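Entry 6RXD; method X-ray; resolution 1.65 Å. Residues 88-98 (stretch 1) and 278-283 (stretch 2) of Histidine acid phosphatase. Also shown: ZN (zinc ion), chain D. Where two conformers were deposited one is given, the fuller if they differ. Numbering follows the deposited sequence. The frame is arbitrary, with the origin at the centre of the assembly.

Stretch 1 (88-98) ITAANVENGYG
Stretch 2 278-283: CAPGAD

The contact sets the last turns of a helix against a tight turn, and it is made by van der Waals packing, with no hydrogen bond crossing between the stretches. About 199 Å² is buried, both sides summed.

Each backbone carries its own internal hydrogen bonds. Residues 88-95 are helical, phi near -65° and psi near -40°, continuing a helix that begins earlier in the chain. Its i to i-4 bonds run from Asn-92 N to Ile-88 O (3.1 Å), Val-93 N to Thr-89 O (2.8 Å), Glu-94 N to Ala-90 O (3.1 Å), Asn-95 N to Ala-91 O (3.1 Å) and Gly-96 N to Asn-92 O (2.7 Å). Asn-92, in the m rotamer with chi2 -77°, folds back so that its ND2 also bonds to Ile-88 O at 2.8 Å. Gly-96 then leaves helical geometry at phi/psi 99/127, where a CB would jam against the preceding carbonyl O; Tyr-97 follows at -61/140 and Gly-98 at 85/-9.

Against it packs a type II beta turn from Ala-279 to Ala-282, closed by Ala-282 N to Ala-279 O at 3.1 Å. Pro-280 (-55/131, C-gamma exo) and Gly-281 (87/-7) occupy its central positions. The angles at Gly-281 themselves call for glycine. Ala-279 enters at -56/140 and Ala-282 leaves at -86/151. In register, Val-93 CA and Ala-282 CA lie 5.7 Å apart, and the path from Ala-279 to Ala-282 runs roughly the same way as the helix.

Apolar contacts come from positions 89, 93 and 97, spaced by four residues, all with CA-to-CB directed toward the turn. Val-93 (chi1 164°, t) is the centre: its CG2 sits 3.5 Å from Ala-279 CB and 4.1 Å from Ala-282 CB. Thr-89 (m) offers its methyl, with CG2 4.0 Å from Ala-279 CB and 3.9 Å from Pro-280 CD. Tyr-97 (m, chi2 -95°) meets the same alanine obliquely, CE2 lying 3.9 Å from Ala-279 CB. One small methyl thus touches all three residues of stretch 1 that make contact.

Val-93 also packs on turn backbone. Its CG2 is 3.6 Å from Pro-280 O, and its CG1 is 3.8 Å from Gly-281 C and 3.9 Å from Ala-282 N.

Metal binding is separate. Glu-94 (chi1 and chi2 t, chi3 -130°) binds ZN through OE1 at 2.5 Å and OE2 at 2.3 Å; water 1 O lies 2.4 Å from ZN, and one further ligand comes from elsewhere in the structure.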

# COMPACT_ATOMS: atom_id res chain seq x y z
N ILE A 88 21.76 4.96 5.41
CA ILE A 88 20.60 4.29 4.82
C ILE A 88 21.04 3.21 3.82
O ILE A 88 20.39 2.16 3.68
CB ILE A 88 19.57 5.29 4.20
CG1 ILE A 88 18.23 4.58 3.96
CG2 ILE A 88 20.10 5.91 2.91
CD1 ILE A 88 17.04 5.52 3.90
N THR A 89 22.16 3.45 3.16
CA THR A 89 22.69 2.43 2.26
C THR A 89 23.12 1.20 3.05
O THR A 89 22.78 0.07 2.69
CB THR A 89 23.85 3.01 1.45
OG1 THR A 89 23.34 4.01 0.58
CG2 THR A 89 24.56 1.92 0.61
N ALA A 90 23.83 1.42 4.15
CA ALA A 90 24.27 0.30 4.98
C ALA A 90 23.10 -0.49 5.55
O ALA A 90 23.17 -1.70 5.67
CB ALA A 90 25.19 0.80 6.10
N ALA A 91 22.03 0.20 5.92
CA ALA A 91 20.84 -0.47 6.44
C ALA A 91 20.22 -1.37 5.36
O ALA A 91 19.79 -2.50 5.64
CB ALA A 91 19.84 0.54 6.93
N ASN A 92 20.18 -0.87 4.14
CA ASN A 92 19.65 -1.65 3.03
C ASN A 92 20.54 -2.81 2.60
O ASN A 92 20.04 -3.88 2.23
CB ASN A 92 19.37 -0.73 1.84
CG ASN A 92 18.06 -0.02 1.97
OD1 ASN A 92 17.00 -0.61 1.74
ND2 ASN A 92 18.10 1.26 2.37
N VAL A 93 21.85 -2.61 2.66
CA VAL A 93 22.77 -3.68 2.31
C VAL A 93 22.59 -4.84 3.27
O VAL A 93 22.53 -6.01 2.87
CB VAL A 93 24.22 -3.17 2.29
CG1 VAL A 93 25.21 -4.33 2.32
CG2 VAL A 93 24.46 -2.31 1.06
N GLU A 94 22.45 -4.52 4.55
CA GLU A 94 22.26 -5.56 5.56
C GLU A 94 20.93 -6.29 5.42
O GLU A 94 20.86 -7.51 5.55
CB GLU A 94 22.38 -4.96 6.95
CG GLU A 94 22.15 -5.97 8.03
CD GLU A 94 22.11 -5.34 9.38
OE1 GLU A 94 22.82 -5.83 10.28
OE2 GLU A 94 21.36 -4.34 9.54
N ASN A 95 19.86 -5.54 5.18
CA ASN A 95 18.54 -6.14 5.08
C ASN A 95 18.31 -6.83 3.75
O ASN A 95 17.55 -7.79 3.66
CB ASN A 95 17.46 -5.10 5.32
CG ASN A 95 17.12 -4.94 6.78
OD1 ASN A 95 17.91 -5.30 7.65
ND2 ASN A 95 15.94 -4.42 7.05
N GLY A 96 19.00 -6.34 2.72
CA GLY A 96 18.76 -6.78 1.37
C GLY A 96 17.86 -5.72 0.76
O GLY A 96 16.83 -5.37 1.34
N TYR A 97 18.26 -5.18 -0.38
CA TYR A 97 17.40 -4.19 -1.01
C TYR A 97 16.04 -4.79 -1.37
O TYR A 97 15.95 -5.96 -1.79
CB TYR A 97 18.09 -3.60 -2.24
CG TYR A 97 19.07 -2.50 -1.91
CD1 TYR A 97 18.68 -1.17 -1.98
CD2 TYR A 97 20.38 -2.79 -1.55
CE1 TYR A 97 19.56 -0.14 -1.68
CE2 TYR A 97 21.27 -1.77 -1.25
CZ TYR A 97 20.85 -0.45 -1.33
OH TYR A 97 21.73 0.57 -1.03
N GLY A 98 14.99 -4.00 -1.15
CA GLY A 98 13.63 -4.38 -1.49
C GLY A 98 12.91 -5.20 -0.44
O GLY A 98 11.70 -5.43 -0.55
N CYS A 278 27.72 -1.13 -7.46
CA CYS A 278 27.10 -1.95 -6.43
C CYS A 278 27.24 -1.22 -5.10
O CYS A 278 28.26 -0.59 -4.86
CB CYS A 278 27.80 -3.31 -6.35
SG CYS A 278 27.10 -4.50 -5.19
N ALA A 279 26.21 -1.30 -4.25
CA ALA A 279 26.28 -0.67 -2.94
C ALA A 279 27.49 -1.18 -2.16
O ALA A 279 27.81 -2.37 -2.22
CB ALA A 279 25.01 -0.95 -2.17
N PRO A 280 28.18 -0.28 -1.43
CA PRO A 280 29.36 -0.70 -0.64
C PRO A 280 29.00 -1.82 0.32
O PRO A 280 28.00 -1.72 1.03
CB PRO A 280 29.71 0.57 0.15
CG PRO A 280 29.18 1.69 -0.67
CD PRO A 280 27.91 1.16 -1.28
N GLY A 281 29.81 -2.89 0.32
CA GLY A 281 29.60 -4.01 1.23
C GLY A 281 28.64 -5.07 0.74
O GLY A 281 28.48 -6.13 1.36
N ALA A 282 27.97 -4.80 -0.37
CA ALA A 282 26.99 -5.73 -0.90
C ALA A 282 27.62 -6.81 -1.77
O ALA A 282 28.64 -6.58 -2.41
CB ALA A 282 25.93 -4.98 -1.68
N ASP A 283 26.99 -7.98 -1.79
CA ASP A 283 27.39 -9.09 -2.64
C ASP A 283 26.40 -9.15 -3.79
O ASP A 283 25.24 -9.53 -3.59
CB ASP A 283 27.34 -10.39 -1.83
CG ASP A 283 27.85 -11.60 -2.61
OD1 ASP A 283 28.38 -12.53 -1.96
OD2 ASP A 283 27.72 -11.65 -3.86
ZN ZN D . 22.87 -3.41 10.95
O HOH W 1 25.29 -3.28 10.86